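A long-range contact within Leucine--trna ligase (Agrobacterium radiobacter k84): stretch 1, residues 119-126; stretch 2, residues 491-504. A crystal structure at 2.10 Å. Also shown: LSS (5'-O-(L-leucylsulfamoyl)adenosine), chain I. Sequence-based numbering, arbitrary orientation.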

# COMPACT_ATOMS: atom_id res chain seq x y z
N TRP B 119 15.20 14.75 -3.24
CA TRP B 119 14.51 15.97 -2.70
C TRP B 119 14.15 16.99 -3.76
O TRP B 119 13.23 17.77 -3.56
N ALA B 120 14.76 16.92 -4.94
CA ALA B 120 14.37 17.79 -6.07
C ALA B 120 13.02 17.42 -6.53
O ALA B 120 12.40 18.20 -7.23
N ASN B 121 12.59 16.21 -6.19
CA ASN B 121 11.30 15.71 -6.56
C ASN B 121 10.26 15.86 -5.44
O ASN B 121 9.18 15.39 -5.59
N GLU B 122 10.60 16.50 -4.34
CA GLU B 122 9.65 16.70 -3.27
C GLU B 122 8.40 17.46 -3.70
O GLU B 122 8.45 18.31 -4.58
N LEU B 123 7.26 17.12 -3.10
CA LEU B 123 6.03 17.86 -3.27
C LEU B 123 5.25 17.89 -1.98
O LEU B 123 5.53 17.18 -1.00
N ALA B 124 4.25 18.77 -1.96
CA ALA B 124 3.35 18.86 -0.83
C ALA B 124 1.97 19.07 -1.41
O ALA B 124 1.81 19.97 -2.24
N THR B 125 0.98 18.30 -1.00
CA THR B 125 -0.29 18.39 -1.67
C THR B 125 -1.02 19.77 -1.39
O THR B 125 -1.95 20.08 -2.06
N CYS B 126 -0.55 20.53 -0.44
CA CYS B 126 -1.17 21.81 -0.09
C CYS B 126 -0.52 22.96 -0.85
O CYS B 126 -1.00 24.07 -0.75
N VAL B 491 -8.26 12.31 -2.73
CA VAL B 491 -8.10 12.80 -4.11
C VAL B 491 -6.65 13.14 -4.28
O VAL B 491 -6.06 12.68 -5.21
N ASP B 492 -6.04 13.90 -3.35
CA ASP B 492 -4.65 14.29 -3.48
C ASP B 492 -3.76 13.02 -3.68
O ASP B 492 -2.90 12.96 -4.55
N SER B 493 -3.95 12.06 -2.81
CA SER B 493 -3.08 10.94 -2.72
C SER B 493 -3.42 9.87 -3.76
O SER B 493 -2.75 8.90 -3.80
N SER B 494 -4.47 10.05 -4.59
CA SER B 494 -4.80 9.10 -5.58
C SER B 494 -3.89 9.10 -6.82
O SER B 494 -3.95 8.15 -7.60
N TRP B 495 -3.10 10.16 -7.01
CA TRP B 495 -2.27 10.35 -8.19
C TRP B 495 -0.91 10.99 -7.87
O TRP B 495 -0.13 11.25 -8.76
N TYR B 496 -0.58 11.22 -6.60
CA TYR B 496 0.68 11.94 -6.28
C TYR B 496 1.96 11.33 -6.81
O TYR B 496 2.98 12.04 -7.02
N PHE B 497 1.94 10.00 -6.88
CA PHE B 497 3.05 9.22 -7.38
C PHE B 497 3.34 9.54 -8.87
O PHE B 497 4.47 9.33 -9.35
N LEU B 498 2.30 9.93 -9.62
CA LEU B 498 2.48 10.48 -10.97
C LEU B 498 2.98 11.92 -11.06
O LEU B 498 3.28 12.40 -12.18
N ARG B 499 3.08 12.62 -9.92
CA ARG B 499 3.50 14.00 -9.90
C ARG B 499 4.92 14.16 -9.51
O ARG B 499 5.61 15.12 -9.97
N TYR B 500 5.41 13.26 -8.67
CA TYR B 500 6.81 13.32 -8.22
C TYR B 500 7.81 13.47 -9.39
O TYR B 500 8.89 14.10 -9.24
N PRO B 501 7.52 12.88 -10.56
CA PRO B 501 8.57 13.03 -11.60
C PRO B 501 8.81 14.45 -12.10
O PRO B 501 9.95 14.73 -12.48
N SER B 502 7.80 15.36 -12.06
CA SER B 502 8.06 16.80 -12.25
C SER B 502 7.07 17.61 -11.43
O SER B 502 5.96 17.86 -11.88
N PRO B 503 7.47 17.93 -10.20
CA PRO B 503 6.52 18.35 -9.24
C PRO B 503 6.21 19.87 -9.29
O PRO B 503 5.32 20.32 -8.57
N SER B 504 6.89 20.61 -10.14
CA SER B 504 6.59 22.01 -10.32
C SER B 504 6.08 22.38 -11.67
O SER B 504 5.94 23.55 -11.95

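This is a small, mixed contact between two largely irregular stretches, in which one leucine packs against residues in and around a turn and an asparagine-to-backbone hydrogen bond lies beside it. Leu 123 points toward the other stretch with chi1 and chi2 both p, and its CD2 does most of the reaching: it lies 3.6 Å from Arg 499 CG, 3.6 Å from Tyr 500 CD1 and 3.7 Å from the backbone atom Tyr 496 O. Leu 123 CB meets Pro 503 CB at 4.2 Å. Pro 503 also points inward, and its CG rests 3.6 Å from Glu 122 O, so the proline ring packs on main chain as well as on side chain.

Asn 121 leaves its backbone sideways, but with chi1 m its amide end comes nearer, and ND2 donates to Tyr 500 O at 2.7 Å, almost straight at 165°. That carbonyl belongs to the type I turn from Arg 499 to Ser 502, so the side chain grips the turn's backbone.

At the far end, Thr 125 (p) and Asp 492 (m) point toward each other's stretch. Water 1 bridges them, 2.9 Å from Thr 125 OG1 and donating to Asp 492 OD2 at 2.7 Å. Tyr 496 starts inward, yet its ring leads away to the ligand, with OH 3.6 Å from LSS C11.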

# COMPACT_ATOMS: atom_id res chain seq x y z
CB TRP B 119 15.35 16.61 -1.63
CG TRP B 119 15.43 15.81 -0.36
CD1 TRP B 119 16.57 15.38 0.26
CD2 TRP B 119 14.34 15.44 0.51
NE1 TRP B 119 16.26 14.72 1.39
CE2 TRP B 119 14.90 14.74 1.59
CE3 TRP B 119 12.94 15.62 0.46
CZ2 TRP B 119 14.14 14.20 2.61
CZ3 TRP B 119 12.18 15.07 1.46
CH2 TRP B 119 12.78 14.35 2.54
CB ALA B 120 15.32 17.68 -7.25
CB ASN B 121 11.43 14.23 -7.04
CG ASN B 121 12.25 14.13 -8.32
OD1 ASN B 121 13.44 14.06 -8.24
ND2 ASN B 121 11.61 14.29 -9.48
CB GLU B 122 10.36 17.45 -2.14
CG GLU B 122 9.56 17.77 -0.86
CD GLU B 122 10.40 18.57 0.12
OE1 GLU B 122 11.54 18.97 -0.20
OE2 GLU B 122 9.98 18.76 1.29
CB LEU B 123 5.15 17.28 -4.38
CG LEU B 123 4.77 15.80 -4.26
CD1 LEU B 123 3.59 15.58 -3.28
CD2 LEU B 123 4.39 15.17 -5.58
CB ALA B 124 3.78 20.00 0.03
CB THR B 125 -1.18 17.24 -1.30
OG1 THR B 125 -1.45 17.28 0.08
CG2 THR B 125 -0.43 15.80 -1.63
CB CYS B 126 -1.10 22.06 1.42
SG CYS B 126 0.53 22.15 2.13
CB VAL B 491 -9.03 14.02 -4.49
CG1 VAL B 491 -8.81 14.45 -5.95
CG2 VAL B 491 -10.48 13.61 -4.34
CB ASP B 492 -4.14 14.98 -2.25
CG ASP B 492 -4.99 16.23 -1.77
OD1 ASP B 492 -6.12 16.50 -2.24
OD2 ASP B 492 -4.49 16.87 -0.85
CB SER B 493 -3.10 10.39 -1.28
OG SER B 493 -4.38 9.99 -0.85
CB SER B 494 -6.26 9.23 -6.02
OG SER B 494 -6.46 10.41 -6.78
CB TRP B 495 -3.02 11.18 -9.19
CG TRP B 495 -3.09 12.66 -8.83
CD1 TRP B 495 -3.92 13.22 -7.92
CD2 TRP B 495 -2.27 13.74 -9.32
NE1 TRP B 495 -3.70 14.58 -7.81
CE2 TRP B 495 -2.68 14.92 -8.66
CE3 TRP B 495 -1.27 13.83 -10.28
CZ2 TRP B 495 -2.10 16.14 -8.91
CZ3 TRP B 495 -0.69 15.00 -10.51
CH2 TRP B 495 -1.12 16.18 -9.85
CB TYR B 496 0.82 12.08 -4.75
CG TYR B 496 1.26 10.82 -3.95
CD1 TYR B 496 0.39 9.78 -3.73
CD2 TYR B 496 2.52 10.74 -3.41
CE1 TYR B 496 0.78 8.66 -2.98
CE2 TYR B 496 2.93 9.62 -2.65
CZ TYR B 496 2.07 8.59 -2.46
OH TYR B 496 2.46 7.49 -1.73
CB PHE B 497 2.83 7.69 -7.15
CG PHE B 497 1.45 7.23 -7.58
CD1 PHE B 497 1.21 6.85 -8.85
CD2 PHE B 497 0.40 7.26 -6.71
CE1 PHE B 497 -0.05 6.48 -9.24
CE2 PHE B 497 -0.88 6.91 -7.10
CZ PHE B 497 -1.11 6.54 -8.38
CB LEU B 498 1.18 10.33 -11.79
CG LEU B 498 0.55 8.98 -11.77
CD1 LEU B 498 -0.82 9.03 -12.43
CD2 LEU B 498 1.50 7.96 -12.38
CB ARG B 499 2.59 14.80 -8.92
CG ARG B 499 2.99 16.24 -8.68
CD ARG B 499 2.65 17.09 -9.90
NE ARG B 499 2.86 18.53 -9.66
CZ ARG B 499 2.72 19.48 -10.60
NH1 ARG B 499 2.35 19.16 -11.84
NH2 ARG B 499 2.95 20.74 -10.28
CB TYR B 500 7.14 12.02 -7.50
CG TYR B 500 6.76 11.85 -6.05
CD1 TYR B 500 7.11 12.81 -5.10
CD2 TYR B 500 6.25 10.61 -5.59
CE1 TYR B 500 6.82 12.63 -3.75
CE2 TYR B 500 5.98 10.42 -4.25
CZ TYR B 500 6.29 11.42 -3.33
OH TYR B 500 6.06 11.28 -1.98
CB PRO B 501 8.07 12.17 -12.74
CG PRO B 501 7.36 11.08 -12.05
CD PRO B 501 6.56 11.85 -10.98
CB SER B 502 8.06 17.26 -13.73
OG SER B 502 6.93 16.76 -14.28
CB PRO B 503 7.17 17.99 -7.97
CG PRO B 503 8.62 18.24 -8.20
CD PRO B 503 8.81 17.77 -9.62
CB SER B 504 7.76 22.85 -9.86
OG SER B 504 8.71 22.89 -10.84
C1 LSS I . -0.79 7.82 5.49
N1 LSS I . 4.00 0.83 12.13
O1 LSS I . -1.26 6.76 5.83
S1 LSS I . 0.53 8.03 7.56
C2 LSS I . 4.24 0.60 10.84
N2 LSS I . 0.06 8.51 6.23
O2 LSS I . 1.26 2.33 7.30
N3 LSS I . 3.93 1.48 9.86
O3 LSS I . 2.50 3.24 5.01
C4 LSS I . 3.34 2.65 10.22
N4 LSS I . -0.82 9.84 4.02
O4 LSS I . 3.62 4.96 7.59
C5 LSS I . 2.98 2.90 11.53
O5 LSS I . 1.34 6.68 7.34
C6 LSS I . 3.29 1.96 12.50
N6 LSS I . 3.00 2.23 13.79
C7 LSS I . -1.20 7.94 1.58
N7 LSS I . 2.36 4.11 11.57
C8 LSS I . 2.29 4.58 10.30
C9 LSS I . -0.74 7.56 2.99
N9 LSS I . 2.91 3.69 9.48
CA LSS I . -1.21 8.42 4.18
C10 LSS I . -2.71 7.68 1.46
C11 LSS I . -0.32 7.16 0.54
O1A LSS I . -0.45 7.68 8.60
C21 LSS I . 3.05 3.75 8.04
C22 LSS I . 1.73 3.65 7.35
C23 LSS I . 2.03 4.23 5.97
C24 LSS I . 3.09 5.25 6.31
C25 LSS I . 2.51 6.65 6.52
O2A LSS I . 1.52 8.91 8.14
O HOH W 1 -3.52 15.56 1.27